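Local coordinates for Lic12234 (PDB 4TZH), which is of unknown function but is probably a virulence factor of Leptospira interrogans that, as a leucine-rich repeat protein, may bind partner molecules, at residues His47-Leu53 with Asp70-Ile76; Leu117-Thr123 with Ser139-Leu145. All coordinates share one frame. Where two conformers were deposited one is given. Residues are numbered along the deposited sequence.

Contact 1. Residues His47-Leu53 with Asp70-Ile76; sequences HLRDNEL and DISRNQI. With ZN (zinc ion), chain C.
Two consecutive repeats run in parallel, with CA atoms 4.6 to 5.1 Å apart: His47 faces Asp70, Leu48 Ile71, Arg49 Ser72, Asp50 Arg73, and Glu52 lies nearest Asn74. His47 and Asp70 form a parallel beta bridge; both segments, 47-53 and 70-76, then leave the sheet through the same turn, in which Asp50 (phi/psi 61/51) and Arg73 (59/52) take left-handed conformations. Backbone hydrogen bonds run from Leu48 N to Asp70 O (2.7 Å), Asp50 N to Ser72 O (3.0 Å) and Gln75 N to Leu53 O (2.8 Å). Such stacking of equivalent turns is characteristic of the leucine-rich repeat solenoid, and Asn74 (chi1 m) is its buried, recurring asparagine, whose side chain bridges adjacent coils: ND2 donates to Leu48 O (2.9 Å) and to Ile71 O (3.1 Å), while OD1 accepts from Leu53 N (3.0 Å). Asn51 (chi1 m) repeats the pattern one coil earlier, reaching Leu25 O, Asn28 N and Leu30 N. Leu53 CB meets Ile76 CD1 (3.7 Å) and Leu53 CD1 meets Ile71 CG2 (4.1 Å). The His47 and Asp70 side chains share one face of the sheet; His47 ND1 (2.0 Å) and Asp70 OD2 (1.9 Å) supply two zinc ligands, with one more atom from outside both segments. Asp70 OD1 (chi1 t) accepts from Ser72 N (3.0 Å) in an Asx turn and from Ser72 OG (2.7 Å). The extended Arg49 donates from NH1 to Ser72 OG (2.9 Å). Asp50 OD2 pairs with Arg73 NH2 at 3.4 Å, a salt bridge well out of the guanidinium plane.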
loop_
_atom_site.group_PDB
_atom_site.type_symbol
_atom_site.label_atom_id
_atom_site.label_comp_id
_atom_site.label_asym_id
_atom_site.label_seq_id
_atom_site.Cartn_x
_atom_site.Cartn_y
_atom_site.Cartn_z
ATOM N N HIS A 47 -10.021 -6.769 -1.823
ATOM C CA HIS A 47 -10.030 -6.520 -0.379
ATOM C C HIS A 47 -9.675 -7.822 0.327
ATOM O O HIS A 47 -10.269 -8.869 0.040
ATOM C CB HIS A 47 -11.435 -6.124 0.070
ATOM C CG HIS A 47 -11.904 -4.816 -0.472
ATOM N ND1 HIS A 47 -11.773 -3.662 0.248
ATOM C CD2 HIS A 47 -12.499 -4.523 -1.658
ATOM C CE1 HIS A 47 -12.304 -2.707 -0.473
ATOM N NE2 HIS A 47 -12.760 -3.169 -1.639
ATOM N N LEU A 48 -8.675 -7.752 1.174
ATOM C CA LEU A 48 -8.145 -8.908 1.927
ATOM C C LEU A 48 -7.939 -8.555 3.377
ATOM O O LEU A 48 -7.120 -9.155 4.063
ATOM C CB LEU A 48 -6.779 -9.314 1.351
ATOM C CG LEU A 48 -6.812 -9.737 -0.115
ATOM C CD1 LEU A 48 -5.419 -9.775 -0.699
ATOM C CD2 LEU A 48 -7.525 -11.077 -0.292
ATOM N N ARG A 49 -8.737 -7.604 3.866
ATOM C CA ARG A 49 -8.601 -7.087 5.217
ATOM C C ARG A 49 -8.835 -8.177 6.265
ATOM O O ARG A 49 -9.749 -9.010 6.076
ATOM C CB ARG A 49 -9.647 -5.989 5.427
ATOM C CG ARG A 49 -9.693 -5.438 6.878
ATOM C CD ARG A 49 -10.490 -4.153 6.833
ATOM N NE ARG A 49 -10.822 -3.632 8.173
ATOM C CZ ARG A 49 -10.026 -2.869 8.917
ATOM N NH1 ARG A 49 -8.815 -2.531 8.487
ATOM N NH2 ARG A 49 -10.450 -2.402 10.097
ATOM N N ASP A 50 -8.072 -8.182 7.367
ATOM C CA ASP A 50 -8.364 -9.049 8.502
ATOM C C ASP A 50 -8.312 -10.511 8.161
ATOM O O ASP A 50 -9.221 -11.288 8.490
ATOM C CB ASP A 50 -9.689 -8.657 9.135
ATOM C CG ASP A 50 -9.757 -8.928 10.629
ATOM O OD1 ASP A 50 -8.744 -9.382 11.211
ATOM O OD2 ASP A 50 -10.837 -8.741 11.211
ATOM N N ASN A 51 -7.202 -10.908 7.541
ATOM C CA ASN A 51 -6.869 -12.288 7.280
ATOM C C ASN A 51 -5.561 -12.594 8.033
ATOM O O ASN A 51 -5.183 -11.844 8.954
ATOM C CB ASN A 51 -6.777 -12.598 5.783
ATOM C CG ASN A 51 -8.126 -12.683 5.154
ATOM O OD1 ASN A 51 -8.880 -13.637 5.389
ATOM N ND2 ASN A 51 -8.476 -11.738 4.270
ATOM N N GLU A 52 -4.906 -13.701 7.688
ATOM C CA GLU A 52 -3.659 -14.101 8.331
ATOM C C GLU A 52 -2.520 -14.138 7.287
ATOM O O GLU A 52 -1.656 -15.007 7.331
ATOM C CB GLU A 52 -3.838 -15.478 9.013
ATOM C CG GLU A 52 -4.972 -15.503 10.031
ATOM C CD GLU A 52 -5.266 -16.868 10.626
ATOM O OE1 GLU A 52 -5.110 -17.873 9.894
ATOM O OE2 GLU A 52 -5.739 -16.936 11.784
ATOM N N LEU A 53 -2.558 -13.225 6.292
ATOM C CA LEU A 53 -1.565 -13.274 5.220
ATOM C C LEU A 53 -0.209 -12.780 5.690
ATOM O O LEU A 53 -0.127 -11.841 6.474
ATOM C CB LEU A 53 -2.021 -12.412 4.036
ATOM C CG LEU A 53 -3.346 -12.782 3.388
ATOM C CD1 LEU A 53 -3.755 -11.720 2.348
ATOM C CD2 LEU A 53 -3.247 -14.097 2.663
ATOM N N ASP A 70 -6.549 -3.540 -0.643
ATOM C CA ASP A 70 -6.698 -3.424 0.807
ATOM C C ASP A 70 -6.166 -4.699 1.448
ATOM O O ASP A 70 -6.810 -5.738 1.340
ATOM C CB ASP A 70 -8.164 -3.215 1.163
ATOM C CG ASP A 70 -8.435 -3.356 2.646
ATOM O OD1 ASP A 70 -7.492 -3.240 3.423
ATOM O OD2 ASP A 70 -9.606 -3.590 2.996
ATOM N N ILE A 71 -4.994 -4.604 2.057
ATOM C CA ILE A 71 -4.385 -5.744 2.767
ATOM C C ILE A 71 -4.201 -5.399 4.220
ATOM O O ILE A 71 -3.318 -5.921 4.885
ATOM C CB ILE A 71 -3.034 -6.207 2.216
ATOM C CG1 ILE A 71 -2.846 -5.756 0.775
ATOM C CG2 ILE A 71 -2.907 -7.719 2.432
ATOM C CD1 ILE A 71 -1.408 -6.055 0.178
ATOM N N SER A 72 -5.050 -4.523 4.714
ATOM C CA SER A 72 -4.958 -4.106 6.103
ATOM C C SER A 72 -5.231 -5.230 7.071
ATOM O O SER A 72 -5.935 -6.169 6.734
ATOM C CB SER A 72 -5.922 -2.959 6.366
ATOM O OG SER A 72 -7.272 -3.317 6.119
ATOM N N ARG A 73 -4.682 -5.121 8.282
ATOM C CA ARG A 73 -4.977 -6.096 9.353
ATOM C C ARG A 73 -4.606 -7.521 8.965
ATOM O O ARG A 73 -5.417 -8.468 9.073
ATOM C CB ARG A 73 -6.427 -5.978 9.856
ATOM C CG ARG A 73 -6.685 -4.644 10.555
ATOM C CD ARG A 73 -8.012 -4.608 11.313
ATOM N NE ARG A 73 -8.102 -5.709 12.265
ATOM C CZ ARG A 73 -9.222 -6.080 12.875
ATOM N NH1 ARG A 73 -10.364 -5.445 12.629
ATOM N NH2 ARG A 73 -9.213 -7.097 13.727
ATOM N N ASN A 74 -3.354 -7.694 8.521
ATOM C CA ASN A 74 -2.833 -9.029 8.229
ATOM C C ASN A 74 -1.517 -9.109 8.994
ATOM O O ASN A 74 -1.348 -8.408 10.002
ATOM C CB ASN A 74 -2.648 -9.237 6.723
ATOM C CG ASN A 74 -3.931 -9.610 6.077
ATOM O OD1 ASN A 74 -4.289 -10.780 6.055
ATOM N ND2 ASN A 74 -4.662 -8.657 5.499
ATOM N N GLN A 75 -0.619 -10.022 8.602
ATOM C CA GLN A 75 0.708 -10.110 9.224
ATOM C C GLN A 75 1.726 -9.990 8.085
ATOM O O GLN A 75 2.734 -10.705 8.065
ATOM C CB GLN A 75 0.875 -11.473 9.958
ATOM C CG GLN A 75 -0.192 -11.750 11.036
ATOM C CD GLN A 75 -0.468 -13.234 11.249
ATOM O OE1 GLN A 75 0.360 -14.127 10.959
ATOM N NE2 GLN A 75 -1.666 -13.535 11.754
ATOM N N ILE A 76 1.467 -9.076 7.118
ATOM C CA ILE A 76 2.332 -8.914 5.953
ATOM C C ILE A 76 3.716 -8.441 6.373
ATOM O O ILE A 76 3.804 -7.397 7.016
ATOM C CB ILE A 76 1.678 -7.917 4.938
ATOM C CG1 ILE A 76 0.295 -8.408 4.401
ATOM C CG2 ILE A 76 2.633 -7.564 3.780
ATOM C CD1 ILE A 76 0.322 -9.619 3.378
HETATM ZN ZN ZN C . -11.343 -3.341 2.181
HETATM O O HOH W 1 -11.974 -8.997 13.648
HETATM O O HOH W 2 -3.620 -11.603 11.183
HETATM O O HOH W 3 -0.153 -16.551 8.823
#

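Contact 2. Residues Leu117-Thr123 with Ser139-Leu145; sequences LNNNQLT and SLSSNKL
Leu117 begins the turn after strand 114-116 in one coil of a leucine-rich repeat solenoid, and the equivalent turn of the next coil, Ser139-Leu145, lies parallel to it, with Asn118 opposite Ser141 and Asn119 opposite Ser142 (CA atoms 4.7 and 4.8 Å apart). Leu117 N donates to Ser139 O (2.8 Å), and its buried side chain (m, t) brings CD1 to 3.7 Å from Leu140 CD2. Asn118 places ND2 2.8 Å from Ser141 OG. At Asn119 the backbone turns left-handed (phi/psi 56/57), as it does at Ser142 (54/59), and Asn119 N donates to Ser141 O (3.0 Å). Asn120 (chi1 m) is the buried, recurring asparagine of its coil: its ND2 donates to Leu117 O (3.0 Å) and to Leu94 O of the preceding repeat. Asn143 is its equivalent one coil on, with ND2 donating to the same Leu117 O (3.0 Å). Gln121 CA then packs 4.0 Å from Lys144 CG. Leu122 bonds to the next turn through backbone N and O, N donating to Asn143 OD1 (3.0 Å) and O accepting from Lys144 N (2.8 Å), while CD1 lies 3.9 Å from Leu140 CD2. Thr123 closes to a CA-CA distance of 4.0 Å from Leu145. Here the backbones touch through paired CA-H...O contacts: Thr123 CA to Lys144 O, and Leu145 CA to Thr123 O, each 3.4 Å.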
loop_
_atom_site.group_PDB
_atom_site.type_symbol
_atom_site.label_atom_id
_atom_site.label_comp_id
_atom_site.label_asym_id
_atom_site.label_seq_id
_atom_site.Cartn_x
_atom_site.Cartn_y
_atom_site.Cartn_z
ATOM N N LEU A 117 0.223 3.198 5.854
ATOM C CA LEU A 117 1.194 2.280 6.455
ATOM C C LEU A 117 1.095 2.358 7.967
ATOM O O LEU A 117 2.028 1.857 8.628
ATOM C CB LEU A 117 2.610 2.616 5.984
ATOM C CG LEU A 117 2.911 2.222 4.550
ATOM C CD1 LEU A 117 4.106 2.976 4.017
ATOM C CD2 LEU A 117 3.168 0.688 4.449
ATOM N N ASN A 118 -0.008 2.894 8.504
ATOM C CA ASN A 118 -0.166 3.033 9.964
ATOM C C ASN A 118 -0.011 1.679 10.646
ATOM O O ASN A 118 -0.387 0.658 10.082
ATOM C CB ASN A 118 -1.558 3.529 10.334
ATOM C CG ASN A 118 -2.113 4.604 9.445
ATOM O OD1 ASN A 118 -2.155 4.470 8.207
ATOM N ND2 ASN A 118 -2.717 5.599 10.085
ATOM N N ASN A 119 0.462 1.681 11.897
ATOM C CA ASN A 119 0.532 0.453 12.681
ATOM C C ASN A 119 1.306 -0.668 12.029
ATOM O O ASN A 119 0.792 -1.786 11.848
ATOM C CB ASN A 119 -0.895 -0.001 13.073
ATOM C CG ASN A 119 -1.653 1.038 13.847
ATOM O OD1 ASN A 119 -2.585 1.660 13.342
ATOM N ND2 ASN A 119 -1.238 1.273 15.069
ATOM N N ASN A 120 2.554 -0.373 11.706
ATOM C CA ASN A 120 3.556 -1.326 11.226
ATOM C C ASN A 120 4.792 -1.094 12.100
ATOM O O ASN A 120 4.684 -0.439 13.156
ATOM C CB ASN A 120 3.837 -1.170 9.729
ATOM C CG ASN A 120 2.794 -1.888 8.916
ATOM O OD1 ASN A 120 2.859 -3.117 8.779
ATOM N ND2 ASN A 120 1.845 -1.156 8.358
ATOM N N GLN A 121 5.928 -1.707 11.756
ATOM C CA GLN A 121 7.104 -1.513 12.591
ATOM C C GLN A 121 8.244 -0.922 11.755
ATOM O O GLN A 121 9.418 -1.289 11.910
ATOM C CB GLN A 121 7.473 -2.867 13.245
ATOM C CG GLN A 121 6.325 -3.465 14.074
ATOM C CD GLN A 121 5.392 -4.265 13.195
ATOM O OE1 GLN A 121 5.838 -4.965 12.285
ATOM N NE2 GLN A 121 4.078 -4.116 13.385
ATOM N N LEU A 122 7.902 -0.012 10.831
ATOM C CA LEU A 122 8.910 0.549 9.938
ATOM C C LEU A 122 9.897 1.410 10.686
ATOM O O LEU A 122 9.517 2.181 11.562
ATOM C CB LEU A 122 8.276 1.388 8.838
ATOM C CG LEU A 122 7.363 0.629 7.862
ATOM C CD1 LEU A 122 6.496 1.637 7.062
ATOM C CD2 LEU A 122 8.173 -0.252 6.919
ATOM N N THR A 123 11.165 1.299 10.320
ATOM C CA THR A 123 12.214 2.101 10.925
ATOM C C THR A 123 12.611 3.229 10.004
ATOM O O THR A 123 13.131 4.236 10.465
ATOM C CB THR A 123 13.413 1.256 11.385
ATOM O OG1 THR A 123 13.997 0.658 10.227
ATOM C CG2 THR A 123 13.008 0.197 12.389
ATOM N N SER A 139 0.563 7.979 5.133
ATOM C CA SER A 139 0.306 7.845 6.550
ATOM C C SER A 139 1.227 6.825 7.154
ATOM O O SER A 139 1.233 5.675 6.698
ATOM C CB SER A 139 -1.140 7.469 6.757
ATOM O OG SER A 139 -1.392 7.613 8.140
ATOM N N LEU A 140 2.041 7.250 8.106
ATOM C CA LEU A 140 3.055 6.413 8.758
ATOM C C LEU A 140 2.848 6.450 10.269
ATOM O O LEU A 140 3.805 6.185 11.006
ATOM C CB LEU A 140 4.466 6.954 8.412
ATOM C CG LEU A 140 4.859 6.744 6.947
ATOM C CD1 LEU A 140 5.958 7.697 6.542
ATOM C CD2 LEU A 140 5.254 5.283 6.699
ATOM N N SER A 141 1.634 6.726 10.731
ATOM C CA SER A 141 1.472 6.829 12.167
ATOM C C SER A 141 1.689 5.506 12.855
ATOM O O SER A 141 1.479 4.444 12.255
ATOM C CB SER A 141 0.115 7.395 12.543
ATOM O OG SER A 141 -0.931 6.621 11.979
ATOM N N SER A 142 2.142 5.553 14.112
ATOM C CA SER A 142 2.373 4.329 14.873
ATOM C C SER A 142 3.280 3.342 14.184
ATOM O O SER A 142 2.910 2.193 13.951
ATOM C CB SER A 142 1.052 3.678 15.268
ATOM O OG SER A 142 0.280 4.572 16.053
ATOM N N ASN A 143 4.492 3.779 13.890
ATOM C CA ASN A 143 5.550 2.932 13.347
ATOM C C ASN A 143 6.736 3.033 14.309
ATOM O O ASN A 143 6.545 3.398 15.472
ATOM C CB ASN A 143 5.887 3.327 11.913
ATOM C CG ASN A 143 4.997 2.578 10.945
ATOM O OD1 ASN A 143 5.289 1.436 10.607
ATOM N ND2 ASN A 143 3.865 3.148 10.549
ATOM N N LYS A 144 7.939 2.669 13.863
ATOM C CA LYS A 144 9.120 2.700 14.739
ATOM C C LYS A 144 10.197 3.532 14.040
ATOM O O LYS A 144 11.395 3.211 14.074
ATOM C CB LYS A 144 9.586 1.250 15.008
ATOM C CG LYS A 144 8.546 0.387 15.743
ATOM C CD LYS A 144 8.377 0.748 17.221
ATOM C CE LYS A 144 7.164 0.070 17.817
ATOM N NZ LYS A 144 6.846 0.600 19.168
ATOM N N LEU A 145 9.771 4.611 13.376
ATOM C CA LEU A 145 10.639 5.418 12.533
ATOM C C LEU A 145 11.790 6.020 13.259
ATOM O O LEU A 145 11.620 6.536 14.361
ATOM C CB LEU A 145 9.883 6.544 11.839
ATOM C CG LEU A 145 8.846 6.110 10.824
ATOM C CD1 LEU A 145 8.063 7.320 10.364
ATOM C CD2 LEU A 145 9.478 5.406 9.627
HETATM O O HOH W 4 -1.994 4.785 13.924
#

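Contacts 1 and 2 show how a solenoid reuses one solution: each joins the turns that follow neighbouring strands of the same parallel sheet, with centres 16 Å apart and no touch. The intervening repeat connects them, for Asn97 bonds to 70-76 on one side and to Gln121 of contact 2 on the other. Both contacts are partly buried, with aliphatic residues and recurring asparagines inside and polar residues outside. Contact 1 has zinc ligands at its strand ends and charged Arg49, Asp50 and Arg73 in the turns; at the equivalent turn positions contact 2 has Asn and Ser, a water joining Asn119 to Ser142, whose OG is hydrogen-bonded to Asp165 of the following repeat.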